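Local coordinates for protein terminase, large subunit (Bacillus phage spp1, PDB 2WBN) that packages viral DNA into empty capsids as an ATP-driven motor and cuts the genome as a metal-dependent endonuclease, this chain being its nuclease domain, at residues A[64-69]-A[96-101]. Sequence-based numbering, arbitrary orientation.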
ATOM      1  N   LEU A  64     -10.607  -4.103   3.093  1.00 44.54           N
ATOM      2  CA  LEU A  64      -9.557  -4.656   2.261  1.00 43.95           C
ATOM      3  C   LEU A  64      -8.955  -3.472   1.490  1.00 43.43           C
ATOM      4  O   LEU A  64      -9.686  -2.578   1.053  1.00 43.30           O
ATOM      5  CB  LEU A  64     -10.132  -5.710   1.310  1.00 43.97           C
ATOM      6  CG  LEU A  64      -9.209  -6.243   0.192  1.00 43.29           C
ATOM      7  CD1 LEU A  64      -9.624  -7.707  -0.100  1.00 43.13           C
ATOM      8  CD2 LEU A  64      -9.290  -5.398  -1.084  1.00 42.13           C
ATOM      9  N   ALA A  65      -7.637  -3.441   1.367  1.00 43.83           N
ATOM     10  CA  ALA A  65      -6.935  -2.381   0.621  1.00 45.03           C
ATOM     11  C   ALA A  65      -5.840  -2.992  -0.250  1.00 44.96           C
ATOM     12  O   ALA A  65      -4.873  -3.586   0.268  1.00 45.65           O
ATOM     13  CB  ALA A  65      -6.358  -1.358   1.575  1.00 45.52           C
ATOM     14  N   PHE A  66      -6.060  -2.925  -1.566  1.00 45.28           N
ATOM     15  CA  PHE A  66      -5.074  -3.303  -2.574  1.00 45.88           C
ATOM     16  C   PHE A  66      -4.383  -2.040  -3.098  1.00 46.10           C
ATOM     17  O   PHE A  66      -5.059  -1.069  -3.451  1.00 46.18           O
ATOM     18  CB  PHE A  66      -5.754  -4.016  -3.744  1.00 46.25           C
ATOM     19  CG  PHE A  66      -4.856  -4.238  -4.927  1.00 46.17           C
ATOM     20  CD1 PHE A  66      -3.956  -5.298  -4.943  1.00 47.79           C
ATOM     21  CD2 PHE A  66      -4.898  -3.384  -6.014  1.00 48.15           C
ATOM     22  CE1 PHE A  66      -3.123  -5.504  -6.025  1.00 48.87           C
ATOM     23  CE2 PHE A  66      -4.057  -3.578  -7.105  1.00 49.54           C
ATOM     24  CZ  PHE A  66      -3.167  -4.634  -7.107  1.00 49.18           C
ATOM     25  N   VAL A  67      -3.053  -2.054  -3.152  1.00 45.54           N
ATOM     26  CA  VAL A  67      -2.299  -0.917  -3.721  1.00 44.74           C
ATOM     27  C   VAL A  67      -1.315  -1.415  -4.782  1.00 44.96           C
ATOM     28  O   VAL A  67      -0.762  -2.513  -4.658  1.00 44.21           O
ATOM     29  CB  VAL A  67      -1.573  -0.090  -2.624  1.00 44.48           C
ATOM     30  CG1 VAL A  67      -2.582   0.412  -1.575  1.00 43.38           C
ATOM     31  CG2 VAL A  67      -0.399  -0.900  -1.953  1.00 42.67           C
ATOM     32  N   ARG A  68      -1.121  -0.595  -5.823  1.00 44.62           N
ATOM     33  CA  ARG A  68      -0.115  -0.804  -6.850  1.00 44.96           C
ATOM     34  C   ARG A  68       0.694   0.489  -7.017  1.00 45.28           C
ATOM     35  O   ARG A  68       0.114   1.553  -7.232  1.00 45.08           O
ATOM     36  CB  ARG A  68      -0.781  -1.185  -8.163  1.00 45.10           C
ATOM     37  CG  ARG A  68       0.149  -1.345  -9.376  1.00 45.94           C
ATOM     38  CD  ARG A  68      -0.699  -1.515 -10.650  1.00 46.00           C
ATOM     39  NE  ARG A  68       0.086  -1.696 -11.886  1.00 47.75           N
ATOM     40  CZ  ARG A  68       0.534  -2.859 -12.368  1.00 48.40           C
ATOM     41  NH1 ARG A  68       0.319  -3.996 -11.727  1.00 49.73           N
ATOM     42  NH2 ARG A  68       1.230  -2.885 -13.509  1.00 48.69           N
ATOM     43  N   TRP A  69       2.014   0.362  -6.897  1.00 44.87           N
ATOM     44  CA  TRP A  69       2.965   1.476  -6.978  1.00 44.52           C
ATOM     45  C   TRP A  69       4.074   1.177  -7.981  1.00 44.66           C
ATOM     46  O   TRP A  69       4.355   0.015  -8.281  1.00 45.74           O
ATOM     47  CB  TRP A  69       3.661   1.632  -5.640  1.00 43.99           C
ATOM     48  CG  TRP A  69       2.828   2.004  -4.501  1.00 43.73           C
ATOM     49  CD1 TRP A  69       2.091   1.163  -3.701  1.00 42.88           C
ATOM     50  CD2 TRP A  69       2.694   3.307  -3.948  1.00 43.15           C
ATOM     51  NE1 TRP A  69       1.467   1.889  -2.713  1.00 44.14           N
ATOM     52  CE2 TRP A  69       1.833   3.206  -2.836  1.00 43.81           C
ATOM     53  CE3 TRP A  69       3.182   4.564  -4.306  1.00 43.25           C
ATOM     54  CZ2 TRP A  69       1.464   4.316  -2.081  1.00 42.38           C
ATOM     55  CZ3 TRP A  69       2.816   5.660  -3.558  1.00 42.35           C
ATOM     56  CH2 TRP A  69       1.974   5.541  -2.465  1.00 43.68           C
ATOM     57  N   ASP A  96     -11.199 -10.278  -9.532  1.00 46.07           N
ATOM     58  CA  ASP A  96     -11.761  -9.720 -10.770  1.00 46.86           C
ATOM     59  C   ASP A  96     -11.111  -8.375 -11.143  1.00 46.62           C
ATOM     60  O   ASP A  96     -10.765  -8.149 -12.306  1.00 46.26           O
ATOM     61  CB  ASP A  96     -13.290  -9.606 -10.687  1.00 47.13           C
ATOM     62  CG  ASP A  96     -13.980 -10.972 -10.694  1.00 49.69           C
ATOM     63  OD1 ASP A  96     -13.270 -12.006 -10.779  1.00 52.19           O
ATOM     64  OD2 ASP A  96     -15.234 -11.030 -10.610  1.00 52.36           O
ATOM     65  N   PHE A  97     -10.919  -7.507 -10.156  1.00 46.18           N
ATOM     66  CA  PHE A  97     -10.285  -6.207 -10.368  1.00 46.67           C
ATOM     67  C   PHE A  97      -8.844  -6.364 -10.834  1.00 46.85           C
ATOM     68  O   PHE A  97      -8.405  -5.698 -11.785  1.00 46.76           O
ATOM     69  CB  PHE A  97     -10.333  -5.355  -9.083  1.00 46.54           C
ATOM     70  CG  PHE A  97      -9.588  -4.066  -9.195  1.00 47.11           C
ATOM     71  CD1 PHE A  97     -10.170  -2.968  -9.825  1.00 47.78           C
ATOM     72  CD2 PHE A  97      -8.304  -3.943  -8.691  1.00 48.06           C
ATOM     73  CE1 PHE A  97      -9.482  -1.765  -9.937  1.00 47.78           C
ATOM     74  CE2 PHE A  97      -7.606  -2.742  -8.809  1.00 47.69           C
ATOM     75  CZ  PHE A  97      -8.204  -1.653  -9.429  1.00 48.22           C
ATOM     76  N   VAL A  98      -8.119  -7.269 -10.181  1.00 47.42           N
ATOM     77  CA  VAL A  98      -6.723  -7.535 -10.511  1.00 48.19           C
ATOM     78  C   VAL A  98      -6.612  -8.116 -11.920  1.00 49.19           C
ATOM     79  O   VAL A  98      -5.830  -7.627 -12.746  1.00 49.12           O
ATOM     80  CB  VAL A  98      -6.066  -8.448  -9.427  1.00 48.40           C
ATOM     81  CG1 VAL A  98      -4.768  -9.065  -9.932  1.00 47.71           C
ATOM     82  CG2 VAL A  98      -5.816  -7.633  -8.166  1.00 47.08           C
ATOM     83  N   ARG A  99      -7.422  -9.136 -12.212  1.00 50.46           N
ATOM     84  CA  ARG A  99      -7.468  -9.703 -13.564  1.00 51.42           C
ATOM     85  C   ARG A  99      -7.898  -8.676 -14.619  1.00 51.63           C
ATOM     86  O   ARG A  99      -7.216  -8.508 -15.631  1.00 51.60           O
ATOM     87  CB  ARG A  99      -8.374 -10.946 -13.618  1.00 51.79           C
ATOM     88  CG  ARG A  99      -7.703 -12.234 -13.138  1.00 54.09           C
ATOM     89  CD  ARG A  99      -8.494 -13.469 -13.580  1.00 56.40           C
ATOM     90  NE  ARG A  99      -9.844 -13.421 -13.034  1.00 58.91           N
ATOM     91  CZ  ARG A  99     -10.173 -13.773 -11.795  1.00 62.32           C
ATOM     92  NH1 ARG A  99     -11.432 -13.660 -11.395  1.00 63.58           N
ATOM     93  NH2 ARG A  99      -9.256 -14.231 -10.944  1.00 64.10           N
ATOM     94  N   LYS A 100      -9.007  -7.974 -14.370  1.00 52.16           N
ATOM     95  CA  LYS A 100      -9.541  -6.972 -15.312  1.00 52.46           C
ATOM     96  C   LYS A 100      -8.463  -5.976 -15.761  1.00 52.51           C
ATOM     97  O   LYS A 100      -8.368  -5.651 -16.943  1.00 52.54           O
ATOM     98  CB  LYS A 100     -10.721  -6.216 -14.696  1.00 52.88           C
ATOM     99  CG  LYS A 100     -11.693  -5.590 -15.686  1.00 55.15           C
ATOM    100  CD  LYS A 100     -12.383  -4.341 -15.086  1.00 57.77           C
ATOM    101  CE  LYS A 100     -13.705  -4.000 -15.790  1.00 59.52           C
ATOM    102  NZ  LYS A 100     -13.997  -2.521 -15.785  1.00 60.99           N
ATOM    103  N   ASN A 101      -7.640  -5.523 -14.822  1.00 52.04           N
ATOM    104  CA  ASN A 101      -6.590  -4.553 -15.118  1.00 52.17           C
ATOM    105  C   ASN A 101      -5.253  -5.158 -15.544  1.00 51.96           C
ATOM    106  O   ASN A 101      -4.283  -4.440 -15.709  1.00 52.23           O
ATOM    107  CB  ASN A 101      -6.386  -3.661 -13.891  1.00 52.04           C
ATOM    108  CG  ASN A 101      -7.531  -2.701 -13.687  1.00 52.73           C
ATOM    109  OD1 ASN A 101      -7.628  -1.698 -14.384  1.00 54.92           O
ATOM    110  ND2 ASN A 101      -8.407  -3.006 -12.747  1.00 51.69           N
TER
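Two nitrogens of Asn101 converge on the carbonyl oxygen of Phe97, the aromatic residue whose ring meets Phe66 across the contact. Asn101 ND2 donates a hydrogen bond of 2.9 Å to Phe97 O, with an N-H...O angle of 157°. The backbone N of Asn101 makes a second hydrogen bond to the same oxygen, 3.1 Å long, from the opposite face of the carbonyl plane. The same ND2 also sits 3.2 Å above the plane of the Phe97 ring, so the side-chain amide of Asn101, just past the helix end, lies over the rim of one ring face. At its edge the ring turns CE2 to Phe66 CD2, 3.9 Å away, the approach being oblique for the Phe66 ring. Strand 64-72 belongs to the central mixed sheet of the RNase H-like nuclease fold, and helix 91-100 packs on it; Phe66 also touches Leu55 on the adjoining strand, which ends at the manganese ligand Asp56. In Val98, CG2 lies over one face of the Phe66 ring, 4.2 Å from its centroid and 19° off the normal, as a CH-pi contact. The Phe66 side chain leaves the strand toward the helix, and with CG anti to the backbone N (chi1 170°) its ring reaches both Phe97 CE2 and Val98 CG2.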